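Local atomic coordinates of titin heart isoform N2-B (PDB entry 2BK8), a protein that serves as a giant structural protein of muscle, here represented by its M1 immunoglobulin-like domain, which belongs to the M-band part of the filament. Residues 18-22 and 87-91; 46-50 and 61-66. All coordinates share one frame; numbering follows the deposited sequence. Where two conformers were deposited one is given.

Contact 1: 18-22 and 87-91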
loop_
_atom_site.group_PDB
_atom_site.type_symbol
_atom_site.label_atom_id
_atom_site.label_comp_id
_atom_site.label_asym_id
_atom_site.label_seq_id
_atom_site.Cartn_x
_atom_site.Cartn_y
_atom_site.Cartn_z
ATOM N N HIS A 18 -7.735 -8.920 8.748
ATOM C CA HIS A 18 -7.308 -7.928 7.762
ATOM C C HIS A 18 -6.314 -6.892 8.347
ATOM O O HIS A 18 -6.172 -6.796 9.579
ATOM C CB HIS A 18 -8.551 -7.244 7.141
ATOM C CG HIS A 18 -9.252 -6.274 8.059
ATOM N ND1 HIS A 18 -10.292 -6.643 8.874
ATOM C CD2 HIS A 18 -9.074 -4.947 8.267
ATOM C CE1 HIS A 18 -10.723 -5.598 9.560
ATOM N NE2 HIS A 18 -10.009 -4.549 9.198
ATOM N N VAL A 19 -5.622 -6.131 7.483
ATOM C CA VAL A 19 -4.853 -4.944 7.905
ATOM C C VAL A 19 -5.097 -3.837 6.874
ATOM O O VAL A 19 -5.603 -4.124 5.781
ATOM C CB VAL A 19 -3.312 -5.189 8.052
ATOM C CG1 VAL A 19 -3.021 -6.335 9.041
ATOM C CG2 VAL A 19 -2.640 -5.412 6.687
ATOM N N LYS A 20 -4.734 -2.590 7.196
ATOM C CA LYS A 20 -4.827 -1.473 6.250
ATOM C C LYS A 20 -3.523 -0.712 6.200
ATOM O O LYS A 20 -2.785 -0.671 7.202
ATOM C CB LYS A 20 -5.948 -0.503 6.683
ATOM C CG LYS A 20 -5.816 0.007 8.133
ATOM C CD LYS A 20 -6.693 1.237 8.445
ATOM C CE LYS A 20 -6.093 2.123 9.561
ATOM N NZ LYS A 20 -5.445 1.350 10.671
ATOM N N TYR A 21 -3.265 -0.096 5.046
ATOM C CA TYR A 21 -2.165 0.838 4.866
ATOM C C TYR A 21 -2.709 2.166 4.294
ATOM O O TYR A 21 -3.475 2.178 3.332
ATOM C CB TYR A 21 -1.061 0.267 3.948
ATOM C CG TYR A 21 -0.399 -0.932 4.575
ATOM C CD1 TYR A 21 0.572 -0.782 5.589
ATOM C CD2 TYR A 21 -0.790 -2.233 4.222
ATOM C CE1 TYR A 21 1.157 -1.914 6.199
ATOM C CE2 TYR A 21 -0.203 -3.320 4.801
ATOM C CZ TYR A 21 0.749 -3.160 5.803
ATOM O OH TYR A 21 1.280 -4.296 6.389
ATOM N N VAL A 22 -2.274 3.273 4.872
ATOM C CA VAL A 22 -2.751 4.592 4.462
ATOM C C VAL A 22 -1.558 5.459 4.086
ATOM O O VAL A 22 -0.623 5.674 4.904
ATOM C CB VAL A 22 -3.560 5.297 5.600
ATOM C CG1 VAL A 22 -3.895 6.762 5.199
ATOM C CG2 VAL A 22 -4.809 4.513 5.966
ATOM N N TYR A 87 7.004 2.788 1.672
ATOM C CA TYR A 87 7.072 1.338 1.964
ATOM C C TYR A 87 6.646 1.030 3.408
ATOM O O TYR A 87 6.823 1.868 4.291
ATOM C CB TYR A 87 8.515 0.853 1.732
ATOM C CG TYR A 87 9.016 0.993 0.307
ATOM C CD1 TYR A 87 8.904 -0.048 -0.598
ATOM C CD2 TYR A 87 9.631 2.174 -0.127
ATOM C CE1 TYR A 87 9.372 0.073 -1.912
ATOM C CE2 TYR A 87 10.113 2.304 -1.449
ATOM C CZ TYR A 87 9.970 1.240 -2.332
ATOM O OH TYR A 87 10.425 1.305 -3.632
ATOM N N ALA A 88 6.084 -0.170 3.653
ATOM C CA ALA A 88 5.851 -0.639 5.027
ATOM C C ALA A 88 5.751 -2.169 5.069
ATOM O O ALA A 88 5.580 -2.795 4.025
ATOM C CB ALA A 88 4.580 0.017 5.602
ATOM N N GLU A 89 5.879 -2.750 6.267
ATOM C CA GLU A 89 5.922 -4.196 6.447
ATOM C C GLU A 89 4.578 -4.714 6.958
ATOM O O GLU A 89 3.828 -3.971 7.646
ATOM C CB GLU A 89 7.005 -4.548 7.469
ATOM C CG GLU A 89 8.391 -4.038 7.062
ATOM C CD GLU A 89 8.900 -4.791 5.849
ATOM O OE1 GLU A 89 9.111 -6.013 5.939
ATOM O OE2 GLU A 89 9.060 -4.165 4.785
ATOM N N LEU A 90 4.305 -5.988 6.677
ATOM C CA LEU A 90 3.209 -6.744 7.292
ATOM C C LEU A 90 3.889 -7.930 7.985
ATOM O O LEU A 90 4.643 -8.680 7.334
ATOM C CB LEU A 90 2.213 -7.254 6.226
ATOM C CG LEU A 90 0.851 -7.789 6.686
ATOM C CD1 LEU A 90 -0.142 -7.864 5.495
ATOM C CD2 LEU A 90 0.983 -9.131 7.362
ATOM N N PHE A 91 3.706 -8.044 9.298
ATOM C CA PHE A 91 4.230 -9.175 10.089
ATOM C C PHE A 91 3.082 -10.136 10.459
ATOM O O PHE A 91 2.095 -9.709 11.043
ATOM C CB PHE A 91 4.921 -8.698 11.383
ATOM C CG PHE A 91 5.797 -7.467 11.212
ATOM C CD1 PHE A 91 7.052 -7.551 10.595
ATOM C CD2 PHE A 91 5.383 -6.242 11.722
ATOM C CE1 PHE A 91 7.850 -6.404 10.445
ATOM C CE2 PHE A 91 6.177 -5.093 11.582
ATOM C CZ PHE A 91 7.410 -5.180 10.952
#

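Contact 2: 46-50 and 61-66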
loop_
_atom_site.group_PDB
_atom_site.type_symbol
_atom_site.label_atom_id
_atom_site.label_comp_id
_atom_site.label_asym_id
_atom_site.label_seq_id
_atom_site.Cartn_x
_atom_site.Cartn_y
_atom_site.Cartn_z
ATOM N N SER A 46 -9.833 -7.010 -6.083
ATOM C CA SER A 46 -10.126 -8.434 -6.207
ATOM C C SER A 46 -10.806 -8.918 -4.922
ATOM O O SER A 46 -11.095 -8.117 -4.031
ATOM C CB SER A 46 -8.814 -9.191 -6.401
ATOM O OG SER A 46 -7.947 -8.974 -5.299
ATOM N N GLU A 47 -11.031 -10.224 -4.812
ATOM C CA GLU A 47 -11.522 -10.808 -3.567
ATOM C C GLU A 47 -10.516 -10.591 -2.426
ATOM O O GLU A 47 -10.890 -10.570 -1.259
ATOM C CB GLU A 47 -11.817 -12.296 -3.758
ATOM C CG GLU A 47 -13.034 -12.587 -4.642
ATOM C CD GLU A 47 -13.298 -14.072 -4.852
ATOM O OE1 GLU A 47 -12.738 -14.912 -4.098
ATOM O OE2 GLU A 47 -14.080 -14.403 -5.774
ATOM N N LYS A 48 -9.250 -10.372 -2.777
ATOM C CA LYS A 48 -8.173 -10.258 -1.785
ATOM C C LYS A 48 -7.830 -8.827 -1.319
ATOM O O LYS A 48 -7.503 -8.646 -0.133
ATOM C CB LYS A 48 -6.915 -10.954 -2.322
ATOM C CG LYS A 48 -5.685 -10.917 -1.427
ATOM C CD LYS A 48 -5.797 -11.882 -0.250
ATOM C CE LYS A 48 -4.546 -11.878 0.634
ATOM N NZ LYS A 48 -4.676 -12.932 1.723
ATOM N N TYR A 49 -7.827 -7.845 -2.241
ATOM C CA TYR A 49 -7.401 -6.448 -1.954
ATOM C C TYR A 49 -8.491 -5.399 -2.231
ATOM O O TYR A 49 -9.141 -5.450 -3.282
ATOM C CB TYR A 49 -6.137 -6.053 -2.765
ATOM C CG TYR A 49 -4.986 -7.010 -2.612
ATOM C CD1 TYR A 49 -4.275 -7.092 -1.418
ATOM C CD2 TYR A 49 -4.599 -7.835 -3.672
ATOM C CE1 TYR A 49 -3.198 -7.986 -1.276
ATOM C CE2 TYR A 49 -3.527 -8.734 -3.535
ATOM C CZ TYR A 49 -2.852 -8.810 -2.339
ATOM O OH TYR A 49 -1.782 -9.670 -2.195
ATOM N N GLU A 50 -8.662 -4.441 -1.306
ATOM C CA GLU A 50 -9.640 -3.359 -1.474
ATOM C C GLU A 50 -8.800 -2.078 -1.550
ATOM O O GLU A 50 -8.173 -1.696 -0.562
ATOM C CB GLU A 50 -10.662 -3.299 -0.309
ATOM C CG GLU A 50 -11.829 -2.346 -0.515
ATOM C CD GLU A 50 -12.653 -2.049 0.772
ATOM O OE1 GLU A 50 -12.680 -2.872 1.704
ATOM O OE2 GLU A 50 -13.279 -0.964 0.844
ATOM N N TYR A 61 -6.437 -2.095 1.669
ATOM C CA TYR A 61 -6.920 -3.055 2.662
ATOM C C TYR A 61 -6.633 -4.478 2.198
ATOM O O TYR A 61 -7.068 -4.880 1.115
ATOM C CB TYR A 61 -8.409 -2.881 2.900
ATOM C CG TYR A 61 -8.749 -1.961 4.041
ATOM C CD1 TYR A 61 -8.629 -0.591 3.892
ATOM C CD2 TYR A 61 -9.186 -2.456 5.262
ATOM C CE1 TYR A 61 -8.942 0.273 4.925
ATOM C CE2 TYR A 61 -9.499 -1.598 6.319
ATOM C CZ TYR A 61 -9.363 -0.230 6.139
ATOM O OH TYR A 61 -9.693 0.672 7.141
ATOM N N VAL A 62 -5.903 -5.226 3.028
ATOM C CA VAL A 62 -5.593 -6.655 2.743
ATOM C C VAL A 62 -6.468 -7.603 3.554
ATOM O O VAL A 62 -6.449 -7.523 4.779
ATOM C CB VAL A 62 -4.118 -7.001 3.084
ATOM C CG1 VAL A 62 -3.820 -8.471 2.682
ATOM C CG2 VAL A 62 -3.130 -6.016 2.410
ATOM N N LYS A 63 -7.213 -8.497 2.872
ATOM C CA LYS A 63 -8.210 -9.418 3.460
ATOM C C LYS A 63 -7.729 -10.868 3.622
ATOM O O LYS A 63 -6.767 -11.272 2.975
ATOM C CB LYS A 63 -9.480 -9.434 2.599
ATOM C CG LYS A 63 -10.354 -8.197 2.725
ATOM C CD LYS A 63 -9.543 -6.912 2.598
ATOM C CE LYS A 63 -9.957 -5.961 3.685
ATOM N NZ LYS A 63 -9.566 -4.575 3.344
ATOM N N ASP A 64 -8.460 -11.652 4.426
ATOM C CA ASP A 64 -8.215 -13.092 4.618
ATOM C C ASP A 64 -6.732 -13.401 4.798
ATOM O O ASP A 64 -6.137 -14.125 4.013
ATOM C CB ASP A 64 -8.785 -13.917 3.445
ATOM C CG ASP A 64 -10.280 -13.808 3.316
ATOM O OD1 ASP A 64 -10.990 -14.324 4.205
ATOM O OD2 ASP A 64 -10.753 -13.246 2.300
ATOM N N ILE A 65 -6.114 -12.821 5.819
ATOM C CA ILE A 65 -4.644 -12.909 5.969
ATOM C C ILE A 65 -4.137 -14.357 6.089
ATOM O O ILE A 65 -4.799 -15.236 6.725
ATOM C CB ILE A 65 -4.141 -11.988 7.151
ATOM C CG1 ILE A 65 -4.256 -10.494 6.756
ATOM C CG2 ILE A 65 -2.737 -12.451 7.677
ATOM C CD1 ILE A 65 -3.236 -10.011 5.771
ATOM N N THR A 66 -3.017 -14.658 5.421
ATOM C CA THR A 66 -2.306 -15.952 5.615
ATOM C C THR A 66 -0.816 -15.666 5.860
ATOM O O THR A 66 -0.354 -14.529 5.696
ATOM C CB THR A 66 -2.401 -16.946 4.385
ATOM O OG1 THR A 66 -1.596 -16.447 3.289
ATOM C CG2 THR A 66 -3.847 -17.165 3.938
HETATM O O HOH W 1 -9.627 -13.130 0.020
#

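Contact 1: 18-22 and 87-91
Val19 CG2 meets Leu90 CD1 at 3.7 Å in the interior of an immunoglobulin I-set β-sandwich, where strand 19-26 of one sheet packs face to face against strand 83-92 of the other. The short segments run almost antiparallel, 171° between their directions, yet their axes stay 9.3 Å apart, so side chains rather than backbone bonds fill the space between them. Branched aliphatic residues suit this place: Val19 directs its CB toward the opposite strand, and Leu90, with CG anti to the backbone N, extends CD1 to meet it. Ala88 also points inward, and its small methyl lets the Tyr21 ring lie close, with Ala88 CB 4.0 Å from Tyr21 CE1. The ring of Tyr73 lies against that of Tyr21, the two nearly parallel, while Ile8 and Ala11 are further neighbours.

Tyr21 is long enough to span the sandwich. Its CG stands anti to the carbonyl carbon, which carries the ring across to the far strand and its hydroxyl to the backbone there. Tyr21 OH donates a 2.9 Å hydrogen bond to Glu89 O, giving a buried phenol a polar partner. A phenylalanine here, lacking the hydroxyl, would probably leave Glu89 O without this buried donor. Glu89 itself turns its CB away from the core, and its carboxylate is hydrogen-bonded to Thr72 and in a salt bridge with Arg96 on the other side of the sheet. The tyrosine OH approaches the carbonyl from above its plane, 46° out of it, with a C=O...O angle of 103°, while Leu90 CB sits at the ring edge, 3.1 Å from Tyr21 OH.

Contact 2: 46-50 and 61-66
Tyr49 and Val62 form the apolar side of this contact, a non-hydrogen-bonded antiparallel pair whose side chains run side by side, Tyr49 CE1 lying 4.0 Å from Val62 CG1. Lys48 packs its CG over the centre of the Tyr49 ring, a use of its aliphatic stem that suits a partly covered lysine. A bend at chi2 (75°) turns the Lys48 chain back to the other segment, where Lys48 NZ gives a 2.9 Å hydrogen bond to Lys63 O and a weak one to Asp64 O. Asp69 adds a salt bridge, so the ammonium is gripped by two carbonyls and a carboxylate. Backbone bonds knit the same region: Lys63 N reaches Lys48 O at 3.0 Å, while Glu50 and Tyr61 exchange a reciprocal pair, Glu50 N to Tyr61 O and Tyr61 N to Glu50 O, 2.9 Å each.

The solvent side is looser. On the face carrying Glu50 and Tyr61, the exposed Glu50 carboxylate makes a long salt bridge to Lys63, OE1 to NZ at 3.9 Å. At the loop end, a water donates to Asp64 OD2 and, weakly, to Glu47 O. Ser46 OG accepts from the backbone N of Lys48 and of Tyr49, an ST turn and ST motif that shape the bend leading into the strand. The whole is the open end of a β-hairpin, strands 49-54 and 57-62, at the edge of an immunoglobulin-type sheet.

Contacts 1 and 2 have centres about 11 Å apart and meet on one sheet, where strand 19-26 neighbours strand 57-62. Along the chain the order is 18-22, 46-50, 61-66, 87-91, so the hairpin contact falls wholly between the two partners of the longer-range one. Contact 1 joins the two sheets through the core; contact 2 joins neighbouring strands within one sheet, out to its edge strand 49-54. They are tied by a probable hydrogen bond from Val62 N to Val19 O, 3.0 Å, and by Leu90 CD1 against Ile65 CD1. Sheet pairing and sandwich packing thus form one continuous structure within a single compact domain.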